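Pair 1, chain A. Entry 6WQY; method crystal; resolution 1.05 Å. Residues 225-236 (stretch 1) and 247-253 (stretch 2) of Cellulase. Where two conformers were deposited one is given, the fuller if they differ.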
# COMPACT_ATOMS: atom_id res chain seq x y z
N VAL A 225 9.65 -5.52 -5.31
CA VAL A 225 8.48 -5.31 -6.16
C VAL A 225 7.18 -5.69 -5.47
O VAL A 225 6.18 -5.97 -6.13
CB VAL A 225 8.68 -5.89 -7.59
CG1 VAL A 225 8.48 -7.40 -7.66
CG2 VAL A 225 7.81 -5.16 -8.61
N THR A 226 7.14 -5.59 -4.14
CA THR A 226 5.99 -5.97 -3.31
C THR A 226 5.46 -7.37 -3.65
O THR A 226 4.28 -7.66 -3.46
CB THR A 226 4.87 -4.92 -3.27
OG1 THR A 226 4.34 -4.68 -4.57
CG2 THR A 226 5.36 -3.63 -2.68
N ASN A 227 6.34 -8.25 -4.10
CA ASN A 227 5.95 -9.60 -4.50
C ASN A 227 6.05 -10.55 -3.32
O ASN A 227 7.07 -10.60 -2.64
CB ASN A 227 6.87 -10.06 -5.62
CG ASN A 227 6.58 -11.47 -6.05
OD1 ASN A 227 7.20 -12.43 -5.59
ND2 ASN A 227 5.60 -11.62 -6.93
N ILE A 228 4.99 -11.32 -3.07
CA ILE A 228 5.00 -12.20 -1.89
C ILE A 228 6.19 -13.16 -1.90
O ILE A 228 6.88 -13.32 -0.89
CB ILE A 228 3.66 -12.93 -1.73
CG1 ILE A 228 2.61 -11.95 -1.18
CG2 ILE A 228 3.81 -14.14 -0.81
CD1 ILE A 228 1.20 -12.49 -1.12
N ASP A 229 6.45 -13.82 -3.03
CA ASP A 229 7.53 -14.81 -3.04
C ASP A 229 8.88 -14.15 -2.81
O ASP A 229 9.71 -14.65 -2.03
CB ASP A 229 7.51 -15.61 -4.33
CG ASP A 229 6.40 -16.63 -4.34
OD1 ASP A 229 6.49 -17.59 -3.54
OD2 ASP A 229 5.43 -16.43 -5.10
N LEU A 230 9.16 -13.05 -3.50
CA LEU A 230 10.46 -12.41 -3.33
C LEU A 230 10.61 -11.81 -1.94
O LEU A 230 11.74 -11.66 -1.45
CB LEU A 230 10.71 -11.36 -4.40
CG LEU A 230 10.76 -11.90 -5.82
CD1 LEU A 230 11.06 -10.76 -6.80
CD2 LEU A 230 11.81 -12.99 -5.97
N THR A 231 9.50 -11.44 -1.31
CA THR A 231 9.51 -10.92 0.06
C THR A 231 9.81 -12.04 1.05
O THR A 231 10.76 -11.95 1.85
CB THR A 231 8.18 -10.23 0.36
OG1 THR A 231 7.99 -9.14 -0.55
CG2 THR A 231 8.14 -9.67 1.78
N VAL A 232 9.05 -13.13 1.02
CA VAL A 232 9.33 -14.19 1.99
C VAL A 232 10.74 -14.75 1.80
O VAL A 232 11.38 -15.16 2.78
CB VAL A 232 8.26 -15.30 2.00
CG1 VAL A 232 6.87 -14.71 2.24
CG2 VAL A 232 8.30 -16.12 0.73
N GLU A 233 11.25 -14.78 0.57
CA GLU A 233 12.57 -15.36 0.33
C GLU A 233 13.71 -14.42 0.70
O GLU A 233 14.77 -14.90 1.13
CB GLU A 233 12.68 -15.78 -1.14
CG GLU A 233 11.70 -16.89 -1.52
CD GLU A 233 11.44 -17.01 -3.02
OE1 GLU A 233 12.04 -16.25 -3.81
OE2 GLU A 233 10.62 -17.88 -3.40
N ASN A 234 13.55 -13.12 0.54
CA ASN A 234 14.69 -12.21 0.59
C ASN A 234 14.55 -11.03 1.54
O ASN A 234 15.57 -10.39 1.83
CB ASN A 234 15.03 -11.67 -0.81
CG ASN A 234 15.19 -12.78 -1.82
OD1 ASN A 234 14.31 -12.98 -2.69
ND2 ASN A 234 16.26 -13.50 -1.72
N PHE A 235 13.36 -10.70 2.01
CA PHE A 235 13.19 -9.58 2.93
C PHE A 235 13.87 -9.88 4.26
O PHE A 235 13.79 -11.00 4.77
CB PHE A 235 11.69 -9.34 3.13
CG PHE A 235 11.36 -8.32 4.19
CD1 PHE A 235 11.22 -8.71 5.50
CD2 PHE A 235 11.11 -6.99 3.87
CE1 PHE A 235 10.90 -7.81 6.49
CE2 PHE A 235 10.77 -6.08 4.84
CZ PHE A 235 10.67 -6.49 6.16
N VAL A 236 14.50 -8.86 4.83
CA VAL A 236 15.09 -8.93 6.17
C VAL A 236 14.46 -7.81 7.00
O VAL A 236 14.51 -6.65 6.61
CB VAL A 236 16.62 -8.79 6.13
CG1 VAL A 236 17.18 -8.74 7.56
CG2 VAL A 236 17.25 -9.93 5.34
N MET A 247 5.96 -3.36 9.97
CA MET A 247 5.01 -4.22 9.27
C MET A 247 5.50 -4.46 7.85
O MET A 247 5.89 -3.51 7.16
CB MET A 247 3.61 -3.59 9.23
CG MET A 247 3.13 -3.03 10.56
SD MET A 247 1.46 -2.40 10.55
CE MET A 247 1.64 -1.00 9.45
N VAL A 248 5.49 -5.71 7.41
CA VAL A 248 5.91 -6.06 6.05
C VAL A 248 4.78 -5.73 5.08
O VAL A 248 3.66 -6.23 5.22
CB VAL A 248 6.28 -7.54 5.96
CG1 VAL A 248 6.81 -7.89 4.58
CG2 VAL A 248 7.29 -7.91 7.04
N ALA A 249 5.08 -4.93 4.07
CA ALA A 249 4.12 -4.55 3.05
C ALA A 249 4.27 -5.42 1.81
O ALA A 249 5.37 -5.53 1.28
CB ALA A 249 4.34 -3.08 2.65
N VAL A 250 3.15 -6.01 1.34
CA VAL A 250 3.11 -6.71 0.06
C VAL A 250 1.91 -6.20 -0.73
O VAL A 250 0.97 -5.63 -0.18
CB VAL A 250 3.05 -8.25 0.21
CG1 VAL A 250 4.31 -8.78 0.87
CG2 VAL A 250 1.81 -8.68 0.95
N HIS A 251 1.94 -6.43 -2.04
CA HIS A 251 0.80 -6.15 -2.91
C HIS A 251 0.34 -7.46 -3.52
O HIS A 251 1.14 -8.38 -3.74
CB HIS A 251 1.15 -5.14 -4.01
CG HIS A 251 1.50 -3.78 -3.48
ND1 HIS A 251 1.95 -2.75 -4.28
CD2 HIS A 251 1.45 -3.28 -2.23
CE1 HIS A 251 2.17 -1.68 -3.54
NE2 HIS A 251 1.87 -1.96 -2.29
N PHE A 252 -0.96 -7.57 -3.80
CA PHE A 252 -1.53 -8.82 -4.28
C PHE A 252 -2.65 -8.55 -5.27
O PHE A 252 -3.75 -8.16 -4.86
CB PHE A 252 -2.05 -9.69 -3.13
CG PHE A 252 -2.59 -11.01 -3.58
CD1 PHE A 252 -1.74 -12.07 -3.86
CD2 PHE A 252 -3.96 -11.21 -3.75
CE1 PHE A 252 -2.23 -13.29 -4.27
CE2 PHE A 252 -4.45 -12.43 -4.16
CZ PHE A 252 -3.59 -13.46 -4.43
N TYR A 253 -2.38 -8.81 -6.54
CA TYR A 253 -3.36 -8.66 -7.61
C TYR A 253 -3.56 -9.97 -8.37
O TYR A 253 -4.21 -9.97 -9.43
CB TYR A 253 -2.92 -7.58 -8.58
CG TYR A 253 -2.94 -6.16 -8.06
CD1 TYR A 253 -4.14 -5.48 -7.95
CD2 TYR A 253 -1.76 -5.50 -7.73
CE1 TYR A 253 -4.17 -4.16 -7.55
CE2 TYR A 253 -1.79 -4.18 -7.30
CZ TYR A 253 -3.00 -3.51 -7.22
OH TYR A 253 -3.09 -2.18 -6.89
O HOH W 1 2.48 -10.82 -4.55
O HOH W 2 6.83 -6.70 -0.43

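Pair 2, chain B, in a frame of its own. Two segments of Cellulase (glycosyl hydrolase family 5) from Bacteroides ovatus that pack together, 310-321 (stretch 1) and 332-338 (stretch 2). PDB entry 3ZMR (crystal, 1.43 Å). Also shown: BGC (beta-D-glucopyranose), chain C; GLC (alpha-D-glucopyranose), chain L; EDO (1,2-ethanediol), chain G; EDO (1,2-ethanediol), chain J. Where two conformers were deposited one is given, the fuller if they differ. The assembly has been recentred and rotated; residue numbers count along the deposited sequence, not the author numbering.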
# COMPACT_ATOMS: atom_id res chain seq x y z
N ASN B 310 3.94 0.32 -7.78
CA ASN B 310 4.81 -0.86 -7.97
C ASN B 310 5.31 -1.44 -6.62
O ASN B 310 6.24 -2.24 -6.61
CB ASN B 310 6.07 -0.53 -8.81
CG ASN B 310 5.86 -0.53 -10.32
OD1 ASN B 310 4.77 -0.75 -10.86
ND2 ASN B 310 6.94 -0.27 -11.02
N THR B 311 4.73 -0.98 -5.50
CA THR B 311 5.32 -1.17 -4.12
C THR B 311 6.83 -0.80 -4.08
O THR B 311 7.60 -1.31 -3.28
CB THR B 311 5.07 -2.55 -3.51
OG1 THR B 311 5.64 -3.57 -4.35
CG2 THR B 311 3.61 -2.78 -3.30
N ASP B 312 7.23 0.15 -4.93
CA ASP B 312 8.66 0.47 -5.06
C ASP B 312 9.07 1.56 -4.08
O ASP B 312 8.42 2.61 -4.00
CB ASP B 312 8.96 0.93 -6.49
CG ASP B 312 10.40 1.29 -6.69
OD1 ASP B 312 11.22 0.36 -6.77
OD2 ASP B 312 10.74 2.48 -6.72
N VAL B 313 10.17 1.33 -3.37
CA VAL B 313 10.65 2.28 -2.37
C VAL B 313 10.93 3.65 -2.96
O VAL B 313 10.45 4.67 -2.44
CB VAL B 313 11.86 1.74 -1.59
CG1 VAL B 313 12.44 2.83 -0.68
CG2 VAL B 313 11.46 0.51 -0.77
N ALA B 314 11.73 3.74 -4.03
CA ALA B 314 12.09 5.05 -4.56
C ALA B 314 10.84 5.79 -5.07
O ALA B 314 10.72 7.00 -4.91
CB ALA B 314 13.16 4.95 -5.64
N LYS B 315 9.91 5.07 -5.69
CA LYS B 315 8.66 5.68 -6.14
C LYS B 315 7.76 6.13 -4.99
O LYS B 315 6.97 7.08 -5.13
CB LYS B 315 7.91 4.79 -7.14
CG LYS B 315 8.62 4.64 -8.48
CD LYS B 315 7.92 3.64 -9.39
CE LYS B 315 8.60 3.54 -10.74
NZ LYS B 315 9.96 2.96 -10.65
N ALA B 316 7.85 5.44 -3.85
CA ALA B 316 7.12 5.89 -2.65
C ALA B 316 7.63 7.27 -2.24
O ALA B 316 6.86 8.23 -2.06
CB ALA B 316 7.29 4.90 -1.50
N VAL B 317 8.94 7.37 -2.08
CA VAL B 317 9.57 8.59 -1.63
C VAL B 317 9.25 9.74 -2.59
O VAL B 317 8.96 10.86 -2.16
CB VAL B 317 11.10 8.40 -1.50
CG1 VAL B 317 11.81 9.72 -1.24
CG2 VAL B 317 11.42 7.40 -0.38
N ALA B 318 9.28 9.46 -3.90
CA ALA B 318 9.10 10.52 -4.91
C ALA B 318 7.63 10.86 -5.21
O ALA B 318 7.32 11.99 -5.61
CB ALA B 318 9.82 10.13 -6.20
N HIS B 319 6.73 9.90 -5.07
CA HIS B 319 5.37 10.06 -5.62
C HIS B 319 4.19 9.65 -4.75
O HIS B 319 3.04 9.93 -5.12
CB HIS B 319 5.26 9.30 -6.95
CG HIS B 319 6.32 9.65 -7.94
ND1 HIS B 319 6.33 10.84 -8.62
CD2 HIS B 319 7.40 8.95 -8.37
CE1 HIS B 319 7.38 10.87 -9.42
NE2 HIS B 319 8.03 9.73 -9.30
N PHE B 320 4.40 8.93 -3.66
CA PHE B 320 3.27 8.48 -2.85
C PHE B 320 2.67 9.68 -2.13
O PHE B 320 3.42 10.49 -1.55
CB PHE B 320 3.72 7.40 -1.83
CG PHE B 320 2.67 7.10 -0.79
CD1 PHE B 320 1.64 6.20 -1.05
CD2 PHE B 320 2.70 7.72 0.46
CE1 PHE B 320 0.69 5.92 -0.09
CE2 PHE B 320 1.76 7.42 1.42
CZ PHE B 320 0.74 6.57 1.12
N THR B 321 1.35 9.77 -2.17
CA THR B 321 0.61 10.75 -1.38
C THR B 321 -0.31 10.05 -0.37
O THR B 321 -0.94 9.06 -0.67
CB THR B 321 -0.19 11.71 -2.29
OG1 THR B 321 -1.17 10.97 -3.03
CG2 THR B 321 0.76 12.47 -3.22
N PHE B 332 -0.94 2.80 7.27
CA PHE B 332 0.44 2.37 6.98
C PHE B 332 0.73 2.53 5.48
O PHE B 332 -0.18 2.32 4.65
CB PHE B 332 0.62 0.86 7.19
CG PHE B 332 0.66 0.38 8.62
CD1 PHE B 332 -0.47 0.31 9.42
CD2 PHE B 332 1.85 -0.14 9.13
CE1 PHE B 332 -0.41 -0.21 10.72
CE2 PHE B 332 1.94 -0.65 10.41
CZ PHE B 332 0.81 -0.70 11.23
N LEU B 333 2.00 2.74 5.14
CA LEU B 333 2.50 2.58 3.77
C LEU B 333 3.09 1.17 3.63
O LEU B 333 3.72 0.65 4.56
CB LEU B 333 3.63 3.59 3.50
CG LEU B 333 4.41 3.43 2.19
CD1 LEU B 333 3.52 3.74 1.00
CD2 LEU B 333 5.57 4.40 2.18
N GLU B 334 2.91 0.58 2.44
CA GLU B 334 3.53 -0.70 2.07
C GLU B 334 4.43 -0.54 0.84
O GLU B 334 4.02 -0.01 -0.19
CB GLU B 334 2.48 -1.76 1.78
CG GLU B 334 3.04 -3.10 1.30
CD GLU B 334 2.01 -4.18 1.13
OE1 GLU B 334 0.78 -3.86 1.13
OE2 GLU B 334 2.43 -5.36 0.96
N CYS B 335 5.66 -1.06 0.98
CA CYS B 335 6.58 -1.29 -0.11
C CYS B 335 7.01 -2.75 -0.07
O CYS B 335 6.88 -3.42 0.97
CB CYS B 335 7.83 -0.42 -0.00
SG CYS B 335 7.50 1.37 -0.06
N HIS B 336 7.53 -3.24 -1.20
CA HIS B 336 8.17 -4.53 -1.26
C HIS B 336 9.64 -4.30 -1.56
O HIS B 336 10.00 -3.25 -2.09
CB HIS B 336 7.50 -5.43 -2.31
CG HIS B 336 6.07 -5.74 -2.04
ND1 HIS B 336 5.24 -6.33 -2.96
CD2 HIS B 336 5.32 -5.54 -0.93
CE1 HIS B 336 4.04 -6.47 -2.43
NE2 HIS B 336 4.06 -5.99 -1.20
N TYR B 337 10.48 -5.28 -1.26
CA TYR B 337 11.94 -5.06 -1.41
C TYR B 337 12.60 -6.37 -1.83
O TYR B 337 12.68 -7.32 -1.05
CB TYR B 337 12.58 -4.54 -0.12
CG TYR B 337 14.00 -4.11 -0.35
CD1 TYR B 337 14.30 -2.93 -1.03
CD2 TYR B 337 15.06 -4.92 0.05
CE1 TYR B 337 15.61 -2.58 -1.29
CE2 TYR B 337 16.37 -4.57 -0.18
CZ TYR B 337 16.64 -3.39 -0.85
OH TYR B 337 17.95 -3.02 -1.10
N TYR B 338 13.08 -6.38 -3.06
CA TYR B 338 13.74 -7.56 -3.65
C TYR B 338 15.10 -7.23 -4.29
O TYR B 338 15.65 -8.04 -5.04
CB TYR B 338 12.83 -8.22 -4.66
CG TYR B 338 11.65 -8.97 -4.08
CD1 TYR B 338 11.84 -10.17 -3.41
CD2 TYR B 338 10.35 -8.50 -4.23
CE1 TYR B 338 10.76 -10.89 -2.92
CE2 TYR B 338 9.27 -9.22 -3.75
CZ TYR B 338 9.48 -10.42 -3.11
OH TYR B 338 8.43 -11.19 -2.66
C2 BGC C . 4.37 -10.03 -5.86
C3 BGC C . 4.45 -11.54 -5.58
C4 BGC C . 5.60 -12.21 -6.33
C5 BGC C . 6.84 -11.39 -5.95
C6 BGC C . 8.09 -11.99 -6.55
C1 BGC C . 5.69 -9.24 -5.79
O2 BGC C . 3.44 -9.44 -4.96
O3 BGC C . 3.19 -12.14 -5.98
O4 BGC C . 5.66 -13.62 -5.98
O5 BGC C . 6.72 -10.03 -6.39
O6 BGC C . 7.82 -12.24 -7.94
C1 GLC L . 5.85 -9.65 -5.56
C2 GLC L . 4.45 -10.21 -5.78
C3 GLC L . 4.40 -11.72 -5.55
C4 GLC L . 5.49 -12.35 -6.41
C5 GLC L . 6.83 -11.63 -6.22
C6 GLC L . 7.98 -12.21 -7.04
O2 GLC L . 3.56 -9.50 -4.97
O3 GLC L . 3.08 -12.25 -5.78
O4 GLC L . 5.60 -13.68 -5.99
O5 GLC L . 6.70 -10.26 -6.51
O6 GLC L . 8.60 -13.19 -6.22
C1 EDO G . 10.64 7.67 -8.69
O1 EDO G . 11.67 6.71 -8.48
C2 EDO G . 10.47 8.10 -10.15
O2 EDO G . 10.62 9.51 -10.30
C1 EDO J . 9.49 -2.80 -6.64
O1 EDO J . 10.83 -2.35 -6.30
C2 EDO J . 8.97 -3.83 -5.63
O2 EDO J . 9.73 -5.05 -5.74
O HOH W 3 11.30 -1.47 -3.66

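Pair 1 and pair 2 set a short helix against a strand that runs nearly antiparallel to it, at 154° and 147°, with axes approaching to 8.9 and 8.7 Å. Over 14 central residues the backbones superpose to 0.3 Å, and the buried area is nearly equal, 430 and 418 Å².

The first rule is an anchor one residue ahead of the N-cap. Thr A226 and Thr B311 match, both with positive phi and a p rotamer, and each points toward the strand. Its carbonyl accepts a hydrogen bond from the strand: His A251 N to Thr A226 O is 3.0 Å, His B336 N to Thr B311 O 2.8 Å. The threonine methyl then lies over the imidazole face, with Thr A226 CG2 3.7 Å from the His A251 ring centroid and Thr B311 CG2 3.8 Å from that of His B336. Each hydroxyl donates to the preceding carbonyl, Thr A226 OG1 to Val A225 O and Thr B311 OG1 to Asn B310 O, both at 2.7 Å; in both pairs this goes with the same p rotamer. The next residue caps the helix: Asn A227 OD1 accepts from Leu A230 N, and Asp B312 OD2 from Lys B315 N, both at 2.9 Å.

The first helical turn is packed with different bulk. Ile A228 reaches Val A250 (CG1 to CB, 4.0 Å) and extends CD1 to within 4.0 Å of Phe A252 CD1. The shorter Val B313 makes a similar approach to Cys B335 (CG2 to CB, 3.8 Å) but stays 4.5 Å from the next ring, measured from CG2 to Tyr B337 CD1. Beside this position a water in each pair accepts from the helix nitrogen, Ile A228 N or Val B313 N, and donates to the histidine carbonyl.

One turn on, size is traded across the interface. Thr A231 CG2 meets Val A248 CG1 at 3.6 Å. Thr A231 OG1 donates to Asn A227 O at 2.7 Å and accepts from a water that also donates to Ala A249 O. Ala B316 has no hydroxyl to satisfy; its CB packs 4.1 Å from Leu B333 CD2 and 3.8 Å from Cys B335 SG, so a smaller helix residue is paired with a longer strand residue.

Phe A235 and Phe B320, both t, close the far end. Val A248 CG1 sits 4.3 Å from the Phe A235 centroid, over its face; Leu B333 CD1 comes closer to that of Phe B320, at 3.7 Å. The aromatic lid is kept, and the aliphatic beneath it varies.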